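Local atomic coordinates of A putative transcriptional regulator (Rhodococcus sp., PDB entry 2HKU), a protein that probably binds DNA at cis-regulatory sites and controls transcription, as other regulators of the TetR family do. Residues T21-L32 / I45-V56; T91-L99 / A145-T153. All blocks are in the same frame, centred on the assembly; numbering follows the deposited sequence.

Contact 1 (T21-L32 / I45-V56); sequences TRDALFTAATEL and ICAAAGAHPNQV
Leu25 of helix 21-36 drives its side chain into a pocket built by both helices that 45-56 joins. Its CB carries CG anti to the carbonyl carbon (chi1 -83°), and CG lies against the methyl of Ala51. From there CD1 touches the backbone carbonyl carbon of Gln55 and Val56 CG2, while CD2 meets Val56 CG2 at 3.6 Å, Ala51 CB at 3.8 Å and Ile45 CG2 at 3.9 Å. This is a knob-into-hole fit among Cys46, Ala49, Gln55 and Val56, and a branched leucine fills it with both methyls. Ile45 returns the favour, sitting as a knob among Leu25, Ala28, Ala29 and Leu32. Beside the knobs, small alanines let the backbones close in: the Ala24 and Ala49 CA atoms are 5.1 Å apart, and Ala49 CB rests 3.5 Å from Ala24 O.

Residues 45-56 lie in the predicted helix-turn-helix, and they include its turn. Gly50, with positive phi, ends helix 42-49 in a Schellman motif; His52 then N-caps helix 53-60, forming a capping box with Gln55. Gln55 OE1 takes His52 N at 3.0 Å on an in-plane lone pair, the N-H pointing almost straight at it (168°). That bond helps to orient the amide. The Gln55 side chain crosses that of Thr21 at about a right angle, and its amide lies against Thr21 CG2, 3.3 Å from Gln55 OE1. Were Gln55 replaced by an alanine, His52 N would probably lose this acceptor and Thr21 CG2 the amide it packs on. Helix 63-87 lies against Phe26, Ala29 and Thr30 through Val70.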
ATOM      1  N   THR A  21      22.643  25.163   1.527  1.00 55.34           N
ATOM      2  CA  THR A  21      23.122  23.800   1.776  1.00 54.66           C
ATOM      3  C   THR A  21      21.918  22.936   2.149  1.00 52.96           C
ATOM      4  O   THR A  21      21.836  21.793   1.674  1.00 53.31           O
ATOM      5  CB  THR A  21      24.195  23.697   2.875  1.00 55.33           C
ATOM      6  OG1 THR A  21      25.005  24.871   2.862  1.00 55.27           O
ATOM      7  CG2 THR A  21      25.081  22.463   2.617  1.00 56.01           C
ATOM      8  N   ARG A  22      20.994  23.477   2.974  1.00 50.72           N
ATOM      9  CA  ARG A  22      19.666  22.865   3.146  1.00 48.78           C
ATOM     10  C   ARG A  22      19.092  22.335   1.814  1.00 46.83           C
ATOM     11  O   ARG A  22      18.768  21.125   1.713  1.00 44.75           O
ATOM     12  CB  ARG A  22      18.654  23.737   3.941  1.00 49.26           C
ATOM     13  CG  ARG A  22      17.170  23.283   3.763  1.00 49.64           C
ATOM     14  CD  ARG A  22      16.170  23.832   4.794  1.00 50.04           C
ATOM     15  NE  ARG A  22      15.635  22.849   5.773  1.00 50.76           N
ATOM     16  CZ  ARG A  22      14.729  21.862   5.540  1.00 51.42           C
ATOM     17  NH1 ARG A  22      14.215  21.623   4.322  1.00 47.64           N
ATOM     18  NH2 ARG A  22      14.330  21.073   6.563  1.00 46.53           N
ATOM     19  N   ASP A  23      19.013  23.201   0.790  1.00 45.07           N
ATOM     20  CA  ASP A  23      18.480  22.797  -0.518  1.00 44.32           C
ATOM     21  C   ASP A  23      19.360  21.780  -1.277  1.00 42.48           C
ATOM     22  O   ASP A  23      18.833  20.845  -1.938  1.00 41.16           O
ATOM     23  CB  ASP A  23      18.174  23.994  -1.442  1.00 45.57           C
ATOM     24  CG  ASP A  23      17.143  24.950  -0.870  1.00 49.83           C
ATOM     25  OD1 ASP A  23      16.234  24.526  -0.106  1.00 53.32           O
ATOM     26  OD2 ASP A  23      17.231  26.158  -1.214  1.00 53.55           O
ATOM     27  N   ALA A  24      20.684  21.951  -1.166  1.00 40.52           N
ATOM     28  CA  ALA A  24      21.620  21.028  -1.813  1.00 39.63           C
ATOM     29  C   ALA A  24      21.421  19.596  -1.265  1.00 37.04           C
ATOM     30  O   ALA A  24      21.375  18.634  -2.011  1.00 38.02           O
ATOM     31  CB  ALA A  24      23.110  21.496  -1.649  1.00 39.56           C
ATOM     32  N   LEU A  25      21.317  19.498   0.042  1.00 35.63           N
ATOM     33  CA  LEU A  25      21.069  18.216   0.746  1.00 34.43           C
ATOM     34  C   LEU A  25      19.743  17.557   0.316  1.00 32.77           C
ATOM     35  O   LEU A  25      19.676  16.360  -0.079  1.00 29.61           O
ATOM     36  CB  LEU A  25      21.109  18.461   2.257  1.00 33.84           C
ATOM     37  CG  LEU A  25      22.512  18.464   2.850  1.00 35.48           C
ATOM     38  CD1 LEU A  25      22.421  18.871   4.312  1.00 37.24           C
ATOM     39  CD2 LEU A  25      23.153  17.070   2.753  1.00 38.82           C
ATOM     40  N   PHE A  26      18.718  18.403   0.286  1.00 32.51           N
ATOM     41  CA  PHE A  26      17.387  17.962  -0.043  1.00 32.94           C
ATOM     42  C   PHE A  26      17.324  17.375  -1.416  1.00 32.43           C
ATOM     43  O   PHE A  26      16.794  16.286  -1.610  1.00 32.11           O
ATOM     44  CB  PHE A  26      16.355  19.061   0.190  1.00 32.73           C
ATOM     45  CG  PHE A  26      14.949  18.510   0.461  1.00 35.68           C
ATOM     46  CD1 PHE A  26      14.573  18.145   1.747  1.00 37.61           C
ATOM     47  CD2 PHE A  26      14.015  18.360  -0.570  1.00 37.27           C
ATOM     48  CE1 PHE A  26      13.299  17.657   1.999  1.00 39.23           C
ATOM     49  CE2 PHE A  26      12.728  17.870  -0.297  1.00 34.94           C
ATOM     50  CZ  PHE A  26      12.383  17.546   0.956  1.00 33.51           C
ATOM     51  N   THR A  27      17.907  18.075  -2.395  1.00 33.01           N
ATOM     52  CA  THR A  27      17.967  17.588  -3.766  1.00 32.86           C
ATOM     53  C   THR A  27      18.756  16.289  -3.913  1.00 31.28           C
ATOM     54  O   THR A  27      18.323  15.413  -4.602  1.00 31.54           O
ATOM     55  CB  THR A  27      18.553  18.720  -4.716  1.00 33.91           C
ATOM     56  OG1 THR A  27      17.619  19.819  -4.695  1.00 38.91           O
ATOM     57  CG2 THR A  27      18.726  18.247  -6.149  1.00 37.63           C
ATOM     58  N   ALA A  28      19.942  16.196  -3.302  1.00 30.54           N
ATOM     59  CA  ALA A  28      20.772  15.039  -3.488  1.00 29.95           C
ATOM     60  C   ALA A  28      20.000  13.879  -2.848  1.00 28.68           C
ATOM     61  O   ALA A  28      19.841  12.829  -3.442  1.00 28.23           O
ATOM     62  CB  ALA A  28      22.066  15.240  -2.784  1.00 28.54           C
ATOM     63  N   ALA A  29      19.510  14.133  -1.634  1.00 28.54           N
ATOM     64  CA  ALA A  29      18.706  13.121  -0.880  1.00 28.29           C
ATOM     65  C   ALA A  29      17.562  12.656  -1.697  1.00 27.62           C
ATOM     66  O   ALA A  29      17.338  11.444  -1.813  1.00 27.20           O
ATOM     67  CB  ALA A  29      18.210  13.682   0.419  1.00 26.75           C
ATOM     68  N   THR A  30      16.823  13.573  -2.282  1.00 26.66           N
ATOM     69  CA  THR A  30      15.703  13.221  -3.085  1.00 26.66           C
ATOM     70  C   THR A  30      16.123  12.302  -4.226  1.00 28.39           C
ATOM     71  O   THR A  30      15.535  11.288  -4.437  1.00 28.06           O
ATOM     72  CB  THR A  30      14.952  14.462  -3.618  1.00 26.01           C
ATOM     73  OG1 THR A  30      14.465  15.262  -2.576  1.00 26.74           O
ATOM     74  CG2 THR A  30      13.842  14.100  -4.487  1.00 26.91           C
ATOM     75  N   GLU A  31      17.142  12.651  -4.975  1.00 29.53           N
ATOM     76  CA  GLU A  31      17.502  11.789  -6.117  1.00 32.16           C
ATOM     77  C   GLU A  31      17.895  10.385  -5.678  1.00 27.81           C
ATOM     78  O   GLU A  31      17.513   9.404  -6.287  1.00 28.01           O
ATOM     79  CB  GLU A  31      18.697  12.372  -6.918  1.00 31.09           C
ATOM     80  CG  GLU A  31      18.649  11.763  -8.372  1.00 39.59           C
ATOM     81  CD  GLU A  31      19.892  12.057  -9.254  1.00 41.47           C
ATOM     82  OE1 GLU A  31      20.777  12.867  -8.805  1.00 50.83           O
ATOM     83  OE2 GLU A  31      19.981  11.445 -10.376  1.00 50.33           O
ATOM     84  N   LEU A  32      18.732  10.336  -4.663  1.00 27.11           N
ATOM     85  CA  LEU A  32      19.380   9.074  -4.243  1.00 28.04           C
ATOM     86  C   LEU A  32      18.386   8.163  -3.574  1.00 27.19           C
ATOM     87  O   LEU A  32      18.376   6.970  -3.854  1.00 26.90           O
ATOM     88  CB  LEU A  32      20.554   9.343  -3.303  1.00 26.72           C
ATOM     89  CG  LEU A  32      21.793   9.779  -4.122  1.00 31.17           C
ATOM     90  CD1 LEU A  32      22.782  10.465  -3.291  1.00 28.64           C
ATOM     91  CD2 LEU A  32      22.483   8.581  -4.829  1.00 34.31           C
ATOM     92  N   ILE A  45      25.073  11.122   0.137  1.00 32.70           N
ATOM     93  CA  ILE A  45      24.212  12.301  -0.003  1.00 32.22           C
ATOM     94  C   ILE A  45      25.043  13.576   0.191  1.00 32.52           C
ATOM     95  O   ILE A  45      24.913  14.507  -0.570  1.00 31.27           O
ATOM     96  CB  ILE A  45      22.945  12.255   0.948  1.00 31.73           C
ATOM     97  CG1 ILE A  45      21.927  11.227   0.414  1.00 29.62           C
ATOM     98  CG2 ILE A  45      22.303  13.612   1.091  1.00 28.30           C
ATOM     99  CD1 ILE A  45      20.904  10.680   1.489  1.00 32.16           C
ATOM    100  N   CYS A  46      25.875  13.584   1.222  1.00 34.62           N
ATOM    101  CA  CYS A  46      26.750  14.700   1.535  1.00 37.22           C
ATOM    102  C   CYS A  46      27.778  14.920   0.426  1.00 39.11           C
ATOM    103  O   CYS A  46      28.038  16.076   0.049  1.00 39.49           O
ATOM    104  CB  CYS A  46      27.440  14.475   2.872  1.00 36.40           C
ATOM    105  SG  CYS A  46      26.308  14.599   4.266  1.00 36.31           S
ATOM    106  N   ALA A  47      28.365  13.828  -0.086  1.00 41.28           N
ATOM    107  CA  ALA A  47      29.320  13.911  -1.231  1.00 42.75           C
ATOM    108  C   ALA A  47      28.605  14.523  -2.452  1.00 43.57           C
ATOM    109  O   ALA A  47      29.104  15.501  -3.045  1.00 44.41           O
ATOM    110  CB  ALA A  47      29.970  12.524  -1.562  1.00 42.08           C
ATOM    111  N   ALA A  48      27.405  14.004  -2.763  1.00 43.21           N
ATOM    112  CA  ALA A  48      26.543  14.539  -3.787  1.00 43.25           C
ATOM    113  C   ALA A  48      26.211  16.014  -3.560  1.00 44.05           C
ATOM    114  O   ALA A  48      26.172  16.800  -4.514  1.00 44.87           O
ATOM    115  CB  ALA A  48      25.271  13.723  -3.916  1.00 43.47           C
ATOM    116  N   ALA A  49      25.974  16.416  -2.322  1.00 43.23           N
ATOM    117  CA  ALA A  49      25.553  17.775  -2.096  1.00 43.29           C
ATOM    118  C   ALA A  49      26.697  18.809  -1.929  1.00 44.14           C
ATOM    119  O   ALA A  49      26.420  20.002  -1.760  1.00 45.13           O
ATOM    120  CB  ALA A  49      24.598  17.820  -0.887  1.00 42.71           C
ATOM    121  N   GLY A  50      27.958  18.381  -1.916  1.00 44.54           N
ATOM    122  CA  GLY A  50      29.064  19.279  -1.485  1.00 45.10           C
ATOM    123  C   GLY A  50      28.914  19.730  -0.038  1.00 45.74           C
ATOM    124  O   GLY A  50      29.321  20.842   0.349  1.00 46.16           O
ATOM    125  N   ALA A  51      28.304  18.861   0.776  1.00 45.36           N
ATOM    126  CA  ALA A  51      27.973  19.170   2.185  1.00 44.50           C
ATOM    127  C   ALA A  51      28.807  18.358   3.164  1.00 44.75           C
ATOM    128  O   ALA A  51      29.322  17.270   2.847  1.00 43.87           O
ATOM    129  CB  ALA A  51      26.487  18.950   2.462  1.00 44.62           C
ATOM    130  N   HIS A  52      28.974  18.918   4.353  1.00 44.97           N
ATOM    131  CA  HIS A  52      29.640  18.211   5.411  1.00 45.11           C
ATOM    132  C   HIS A  52      28.563  17.398   6.135  1.00 44.99           C
ATOM    133  O   HIS A  52      27.451  17.892   6.348  1.00 46.52           O
ATOM    134  CB  HIS A  52      30.322  19.209   6.336  1.00 45.75           C
ATOM    135  CG  HIS A  52      31.176  18.571   7.381  1.00 47.02           C
ATOM    136  ND1 HIS A  52      30.653  17.970   8.503  1.00 48.93           N
ATOM    137  CD2 HIS A  52      32.516  18.419   7.465  1.00 50.55           C
ATOM    138  CE1 HIS A  52      31.633  17.470   9.235  1.00 48.91           C
ATOM    139  NE2 HIS A  52      32.776  17.740   8.635  1.00 50.99           N
ATOM    140  N   PRO A  53      28.864  16.134   6.515  1.00 44.51           N
ATOM    141  CA  PRO A  53      27.899  15.380   7.349  1.00 43.63           C
ATOM    142  C   PRO A  53      27.287  16.161   8.507  1.00 42.42           C
ATOM    143  O   PRO A  53      26.154  15.927   8.846  1.00 42.41           O
ATOM    144  CB  PRO A  53      28.719  14.180   7.818  1.00 43.58           C
ATOM    145  CG  PRO A  53      29.658  13.926   6.638  1.00 44.20           C
ATOM    146  CD  PRO A  53      30.032  15.310   6.140  1.00 44.66           C
ATOM    147  N   ASN A  54      27.984  17.137   9.059  1.00 41.75           N
ATOM    148  CA  ASN A  54      27.387  17.996  10.107  1.00 42.58           C
ATOM    149  C   ASN A  54      26.124  18.770   9.735  1.00 42.23           C
ATOM    150  O   ASN A  54      25.317  19.111  10.605  1.00 41.80           O
ATOM    151  CB  ASN A  54      28.396  19.050  10.565  1.00 42.89           C
ATOM    152  CG  ASN A  54      29.467  18.470  11.427  1.00 46.28           C
ATOM    153  OD1 ASN A  54      29.218  17.516  12.187  1.00 48.54           O
ATOM    154  ND2 ASN A  54      30.672  19.023  11.321  1.00 46.10           N
ATOM    155  N   GLN A  55      26.012  19.123   8.458  1.00 42.19           N
ATOM    156  CA  GLN A  55      24.898  19.918   7.982  1.00 43.61           C
ATOM    157  C   GLN A  55      23.617  19.065   8.016  1.00 41.88           C
ATOM    158  O   GLN A  55      22.527  19.590   8.245  1.00 41.81           O
ATOM    159  CB  GLN A  55      25.246  20.533   6.592  1.00 43.03           C
ATOM    160  CG  GLN A  55      26.622  21.248   6.694  1.00 46.60           C
ATOM    161  CD  GLN A  55      26.994  22.084   5.494  1.00 48.50           C
ATOM    162  OE1 GLN A  55      27.658  21.602   4.552  1.00 57.03           O
ATOM    163  NE2 GLN A  55      26.615  23.367   5.527  1.00 50.55           N
ATOM    164  N   VAL A  56      23.770  17.752   7.850  1.00 40.83           N
ATOM    165  CA  VAL A  56      22.636  16.858   7.991  1.00 41.73           C
ATOM    166  C   VAL A  56      22.012  16.902   9.392  1.00 41.95           C
ATOM    167  O   VAL A  56      20.799  17.080   9.534  1.00 40.64           O
ATOM    168  CB  VAL A  56      22.964  15.440   7.493  1.00 41.00           C
ATOM    169  CG1 VAL A  56      21.757  14.515   7.646  1.00 38.61           C
ATOM    170  CG2 VAL A  56      23.312  15.557   6.062  1.00 39.58           C
TER

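Contact 2 (T91-L99 / A145-T153); sequences TVGDYTEKL and ALIRTLMRT. With EDO (1,2-ethanediol), chain D.
The ring of Tyr95 takes the methyl of Thr149 on one face: CG2 stands 3.6 Å from the ring centroid and only 8° off the normal, a CH-pi contact over the middle of the ring. At the edge, in the plane of the ring, Leu146 CD1 lies 3.8 Å from Tyr95 CE2. Tyrosine suits the place because its long flat side chain, with CG anti to the backbone N (chi1 170°), spans the roughly antiparallel segments 92-99 and 145-152, whose axes come within 10.8 Å, and brings OH within 3.1 Å of Thr149 OG1. Threonine gives the ring a methyl, and its hydroxyl also donates within its own helix, Thr149 OG1 to Ala145 O at 2.9 Å from above the carbonyl plane.

Leu146 CD1 also meets Thr96 and Leu99, so one methyl serves two successive turns of the facing helix. Toward the other end, the side chains of Val92 and Thr153 slide past each other in opposite directions, Val92 CG2 3.6 Å from Thr153 OG1, and Val92 CG1 reaches Leu150 CD2. Thr153 OG1 is tied back to Thr149 O, which also accepts from Thr153 N on the other face of its plane. Near the wider pi-type turn at 145-147, Leu146 N donates to O1 of a 1,2-ethanediol at 3.2 Å. This molecule, probably from the crystallisation liquor, is also bound by Glu83, Ser141 and Trp169.

The pair sits inside the all-helical C-terminal region: helix 63-87 meets Tyr95 and Leu99 through Ala86, helix 161-181 brings Phe168 onto Leu99 and Leu146, and helix 190-201 lays Leu201 against Thr96 and Leu150.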
ATOM      1  N   THR A  91     -10.656  15.726 -22.132  1.00 52.83           N
ATOM      2  CA  THR A  91     -11.956  15.473 -21.524  1.00 50.87           C
ATOM      3  C   THR A  91     -11.807  14.949 -20.100  1.00 49.89           C
ATOM      4  O   THR A  91     -10.694  14.746 -19.615  1.00 49.18           O
ATOM      5  CB  THR A  91     -12.778  14.465 -22.349  1.00 50.35           C
ATOM      6  OG1 THR A  91     -12.671  13.163 -21.761  1.00 50.59           O
ATOM      7  CG2 THR A  91     -12.273  14.413 -23.782  1.00 50.80           C
ATOM      8  N   VAL A  92     -12.937  14.732 -19.434  1.00 48.28           N
ATOM      9  CA  VAL A  92     -12.938  14.167 -18.100  1.00 48.78           C
ATOM     10  C   VAL A  92     -12.346  12.722 -18.004  1.00 48.57           C
ATOM     11  O   VAL A  92     -11.478  12.432 -17.116  1.00 49.10           O
ATOM     12  CB  VAL A  92     -14.317  14.263 -17.464  1.00 47.98           C
ATOM     13  CG1 VAL A  92     -14.469  13.279 -16.321  1.00 48.48           C
ATOM     14  CG2 VAL A  92     -14.503  15.636 -16.915  1.00 49.51           C
ATOM     15  N   GLY A  93     -12.768  11.840 -18.914  1.00 47.09           N
ATOM     16  CA  GLY A  93     -12.228  10.493 -18.974  1.00 44.92           C
ATOM     17  C   GLY A  93     -10.750  10.661 -19.092  1.00 43.80           C
ATOM     18  O   GLY A  93      -9.968   9.937 -18.490  1.00 44.42           O
ATOM     19  N   ASP A  94     -10.357  11.681 -19.834  1.00 43.20           N
ATOM     20  CA  ASP A  94      -8.963  11.927 -20.133  1.00 42.26           C
ATOM     21  C   ASP A  94      -8.188  12.604 -18.977  1.00 40.79           C
ATOM     22  O   ASP A  94      -6.970  12.518 -18.891  1.00 40.28           O
ATOM     23  CB  ASP A  94      -8.933  12.886 -21.271  1.00 43.18           C
ATOM     24  CG  ASP A  94      -7.910  12.544 -22.259  1.00 47.16           C
ATOM     25  OD1 ASP A  94      -6.740  12.722 -21.883  1.00 50.30           O
ATOM     26  OD2 ASP A  94      -8.282  12.097 -23.402  1.00 45.09           O
ATOM     27  N   TYR A  95      -8.912  13.351 -18.171  1.00 39.31           N
ATOM     28  CA  TYR A  95      -8.354  14.004 -16.989  1.00 38.82           C
ATOM     29  C   TYR A  95      -7.970  12.900 -15.996  1.00 36.95           C
ATOM     30  O   TYR A  95      -6.856  12.902 -15.482  1.00 37.21           O
ATOM     31  CB  TYR A  95      -9.434  14.886 -16.412  1.00 37.89           C
ATOM     32  CG  TYR A  95      -9.191  15.495 -15.058  1.00 40.94           C
ATOM     33  CD1 TYR A  95      -8.800  16.833 -14.930  1.00 39.96           C
ATOM     34  CD2 TYR A  95      -9.426  14.751 -13.892  1.00 40.74           C
ATOM     35  CE1 TYR A  95      -8.609  17.393 -13.695  1.00 42.83           C
ATOM     36  CE2 TYR A  95      -9.224  15.282 -12.663  1.00 40.32           C
ATOM     37  CZ  TYR A  95      -8.837  16.603 -12.543  1.00 42.35           C
ATOM     38  OH  TYR A  95      -8.672  17.133 -11.285  1.00 40.55           O
ATOM     39  N   THR A  96      -8.926  11.998 -15.758  1.00 36.48           N
ATOM     40  CA  THR A  96      -8.729  10.819 -14.960  1.00 35.39           C
ATOM     41  C   THR A  96      -7.626   9.920 -15.432  1.00 35.93           C
ATOM     42  O   THR A  96      -6.866   9.462 -14.589  1.00 34.96           O
ATOM     43  CB  THR A  96     -10.004  10.088 -14.742  1.00 35.63           C
ATOM     44  OG1 THR A  96     -10.985  11.050 -14.397  1.00 32.34           O
ATOM     45  CG2 THR A  96      -9.879   9.060 -13.554  1.00 34.76           C
ATOM     46  N   GLU A  97      -7.469   9.715 -16.755  1.00 35.60           N
ATOM     47  CA  GLU A  97      -6.399   8.847 -17.306  1.00 36.01           C
ATOM     48  C   GLU A  97      -5.045   9.456 -17.088  1.00 33.13           C
ATOM     49  O   GLU A  97      -4.008   8.826 -16.783  1.00 32.59           O
ATOM     50  CB  GLU A  97      -6.602   8.631 -18.857  1.00 36.17           C
ATOM     51  CG  GLU A  97      -7.507   7.495 -19.282  1.00 40.08           C
ATOM     52  CD  GLU A  97      -8.067   7.631 -20.745  1.00 42.48           C
ATOM     53  OE1 GLU A  97      -7.227   7.751 -21.669  1.00 51.42           O
ATOM     54  OE2 GLU A  97      -9.330   7.622 -20.955  1.00 47.01           O
ATOM     55  N   LYS A  98      -5.034  10.753 -17.302  1.00 32.51           N
ATOM     56  CA  LYS A  98      -3.864  11.533 -17.117  1.00 29.80           C
ATOM     57  C   LYS A  98      -3.499  11.556 -15.592  1.00 26.21           C
ATOM     58  O   LYS A  98      -2.388  11.404 -15.230  1.00 24.85           O
ATOM     59  CB  LYS A  98      -4.178  12.947 -17.616  1.00 30.31           C
ATOM     60  CG  LYS A  98      -3.733  13.234 -19.093  1.00 33.17           C
ATOM     61  CD  LYS A  98      -4.556  14.494 -19.638  1.00 32.09           C
ATOM     62  CE  LYS A  98      -4.390  14.605 -21.199  1.00 31.93           C
ATOM     63  NZ  LYS A  98      -2.976  14.601 -21.492  1.00 32.63           N
ATOM     64  N   LEU A  99      -4.454  11.810 -14.744  1.00 27.52           N
ATOM     65  CA  LEU A  99      -4.121  11.923 -13.323  1.00 26.06           C
ATOM     66  C   LEU A  99      -3.583  10.553 -12.834  1.00 24.67           C
ATOM     67  O   LEU A  99      -2.496  10.474 -12.363  1.00 23.81           O
ATOM     68  CB  LEU A  99      -5.306  12.442 -12.562  1.00 26.93           C
ATOM     69  CG  LEU A  99      -5.049  13.022 -11.143  1.00 27.71           C
ATOM     70  CD1 LEU A  99      -6.257  13.876 -10.742  1.00 24.58           C
ATOM     71  CD2 LEU A  99      -4.877  11.881 -10.145  1.00 25.95           C
ATOM     72  N   ALA A 145      -9.569  18.298  -6.231  1.00 27.07           N
ATOM     73  CA  ALA A 145      -9.143  18.161  -7.622  1.00 26.82           C
ATOM     74  C   ALA A 145      -9.958  17.046  -8.310  1.00 26.60           C
ATOM     75  O   ALA A 145     -11.052  17.331  -8.818  1.00 24.85           O
ATOM     76  CB  ALA A 145      -7.688  17.923  -7.663  1.00 27.26           C
ATOM     77  N   LEU A 146      -9.523  15.763  -8.227  1.00 26.31           N
ATOM     78  CA  LEU A 146     -10.336  14.630  -8.803  1.00 27.20           C
ATOM     79  C   LEU A 146     -11.810  14.524  -8.473  1.00 27.15           C
ATOM     80  O   LEU A 146     -12.625  14.499  -9.388  1.00 29.76           O
ATOM     81  CB  LEU A 146      -9.692  13.229  -8.523  1.00 27.78           C
ATOM     82  CG  LEU A 146     -10.299  11.995  -9.232  1.00 29.34           C
ATOM     83  CD1 LEU A 146      -9.969  12.091 -10.734  1.00 29.53           C
ATOM     84  CD2 LEU A 146      -9.749  10.694  -8.611  1.00 27.21           C
ATOM     85  N   ILE A 147     -12.193  14.397  -7.207  1.00 26.34           N
ATOM     86  CA  ILE A 147     -13.561  14.073  -6.810  1.00 26.88           C
ATOM     87  C   ILE A 147     -14.536  15.255  -7.191  1.00 29.84           C
ATOM     88  O   ILE A 147     -15.636  15.033  -7.651  1.00 29.25           O
ATOM     89  CB  ILE A 147     -13.693  13.629  -5.273  1.00 27.38           C
ATOM     90  CG1 ILE A 147     -12.748  12.443  -4.895  1.00 24.90           C
ATOM     91  CG2 ILE A 147     -15.132  13.244  -4.869  1.00 24.51           C
ATOM     92  CD1 ILE A 147     -12.971  11.155  -5.757  1.00 23.93           C
ATOM     93  N   ARG A 148     -14.070  16.484  -7.043  1.00 32.46           N
ATOM     94  CA  ARG A 148     -14.801  17.668  -7.505  1.00 33.76           C
ATOM     95  C   ARG A 148     -14.930  17.715  -9.037  1.00 34.12           C
ATOM     96  O   ARG A 148     -16.023  18.002  -9.516  1.00 34.45           O
ATOM     97  CB  ARG A 148     -14.102  18.927  -7.025  1.00 33.94           C
ATOM     98  CG  ARG A 148     -14.930  20.235  -7.167  1.00 35.64           C
ATOM     99  CD  ARG A 148     -14.029  21.300  -6.568  1.00 43.83           C
ATOM    100  NE  ARG A 148     -14.592  22.639  -6.492  1.00 54.39           N
ATOM    101  CZ  ARG A 148     -13.874  23.724  -6.197  1.00 57.01           C
ATOM    102  NH1 ARG A 148     -12.553  23.634  -5.972  1.00 57.80           N
ATOM    103  NH2 ARG A 148     -14.483  24.900  -6.159  1.00 61.04           N
ATOM    104  N   THR A 149     -13.822  17.526  -9.770  1.00 35.42           N
ATOM    105  CA  THR A 149     -13.854  17.373 -11.251  1.00 37.53           C
ATOM    106  C   THR A 149     -15.008  16.372 -11.688  1.00 38.70           C
ATOM    107  O   THR A 149     -15.885  16.716 -12.494  1.00 38.47           O
ATOM    108  CB  THR A 149     -12.474  17.028 -11.822  1.00 36.91           C
ATOM    109  OG1 THR A 149     -11.574  18.106 -11.577  1.00 39.41           O
ATOM    110  CG2 THR A 149     -12.519  16.853 -13.348  1.00 37.14           C
ATOM    111  N   LEU A 150     -15.070  15.205 -11.039  1.00 38.14           N
ATOM    112  CA  LEU A 150     -16.133  14.243 -11.234  1.00 38.56           C
ATOM    113  C   LEU A 150     -17.515  14.702 -10.820  1.00 39.43           C
ATOM    114  O   LEU A 150     -18.490  14.452 -11.528  1.00 39.51           O
ATOM    115  CB  LEU A 150     -15.829  12.917 -10.487  1.00 37.35           C
ATOM    116  CG  LEU A 150     -14.598  12.087 -10.860  1.00 37.90           C
ATOM    117  CD1 LEU A 150     -14.639  10.705 -10.060  1.00 33.19           C
ATOM    118  CD2 LEU A 150     -14.481  11.860 -12.352  1.00 33.89           C
HETATM  119  N   MSE A 151     -17.655  15.260  -9.618  1.00 40.52           N
HETATM  120  CA  MSE A 151     -18.995  15.607  -9.165  1.00 41.51           C
HETATM  121  C   MSE A 151     -19.647  16.720 -10.007  1.00 41.54           C
HETATM  122  O   MSE A 151     -20.864  16.737 -10.117  1.00 40.60           O
HETATM  123  CB  MSE A 151     -19.041  16.020  -7.703  1.00 41.15           C
HETATM  124  CG  MSE A 151     -18.787  14.892  -6.733  1.00 42.72           C
HETATM  125 SE   MSE A 151     -18.329  15.782  -5.022  0.70 42.48          SE
HETATM  126  CE  MSE A 151     -20.163  16.316  -4.494  1.00 45.22           C
ATOM    127  N   ARG A 152     -18.830  17.625 -10.548  1.00 43.08           N
ATOM    128  CA  ARG A 152     -19.340  18.847 -11.156  1.00 44.83           C
ATOM    129  C   ARG A 152     -19.679  18.458 -12.571  1.00 45.74           C
ATOM    130  O   ARG A 152     -20.572  19.054 -13.166  1.00 45.72           O
ATOM    131  CB  ARG A 152     -18.361  20.045 -11.099  1.00 44.55           C
ATOM    132  CG  ARG A 152     -17.138  19.990 -12.010  1.00 44.41           C
ATOM    133  CD  ARG A 152     -16.506  21.360 -12.167  1.00 46.01           C
ATOM    134  NE  ARG A 152     -15.134  21.272 -12.694  1.00 49.13           N
ATOM    135  CZ  ARG A 152     -14.794  21.331 -13.984  1.00 53.56           C
ATOM    136  NH1 ARG A 152     -15.727  21.463 -14.945  1.00 53.32           N
ATOM    137  NH2 ARG A 152     -13.506  21.240 -14.330  1.00 51.44           N
ATOM    138  N   THR A 153     -18.977  17.447 -13.105  1.00 45.43           N
ATOM    139  CA  THR A 153     -19.331  16.914 -14.429  1.00 45.00           C
ATOM    140  C   THR A 153     -20.406  15.832 -14.444  1.00 43.76           C
ATOM    141  O   THR A 153     -20.708  15.336 -15.516  1.00 45.08           O
ATOM    142  CB  THR A 153     -18.132  16.569 -15.325  1.00 45.13           C
ATOM    143  OG1 THR A 153     -17.408  15.470 -14.779  1.00 47.10           O
ATOM    144  CG2 THR A 153     -17.202  17.741 -15.432  1.00 46.59           C
TER
HETATM  145  C1  EDO D 302      -6.496  13.312  -6.843  1.00 27.62           C
HETATM  146  O1  EDO D 302      -6.703  14.710  -7.203  1.00 29.15           O
HETATM  147  C2  EDO D 302      -5.051  13.300  -6.406  1.00 20.03           C
HETATM  148  O2  EDO D 302      -5.083  13.861  -5.069  1.00 27.68           O

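How the contacts relate
From the N terminus, the chain first runs through helix 21-36 and after a short connection packs helix 42-49 and the start of helix 53-60 against it, so contact 1 closes a short loop, with 12 residues between its segments, inside the TetR-type helix-turn-helix range. Helix 63-87 then leads away from this region toward contact 2. There 91-99 waits for 145-153, and the loop closed is longer, with 45 mostly helical residues between. The loops follow in series, neither crossing nor enclosing the other. The centres of contact 1 and contact 2 are about 38 Å apart. Helix 63-87 bridges them, touching contact 1 through Val70 and Ala73 and contact 2 through Ala82, Glu83 and Ala86.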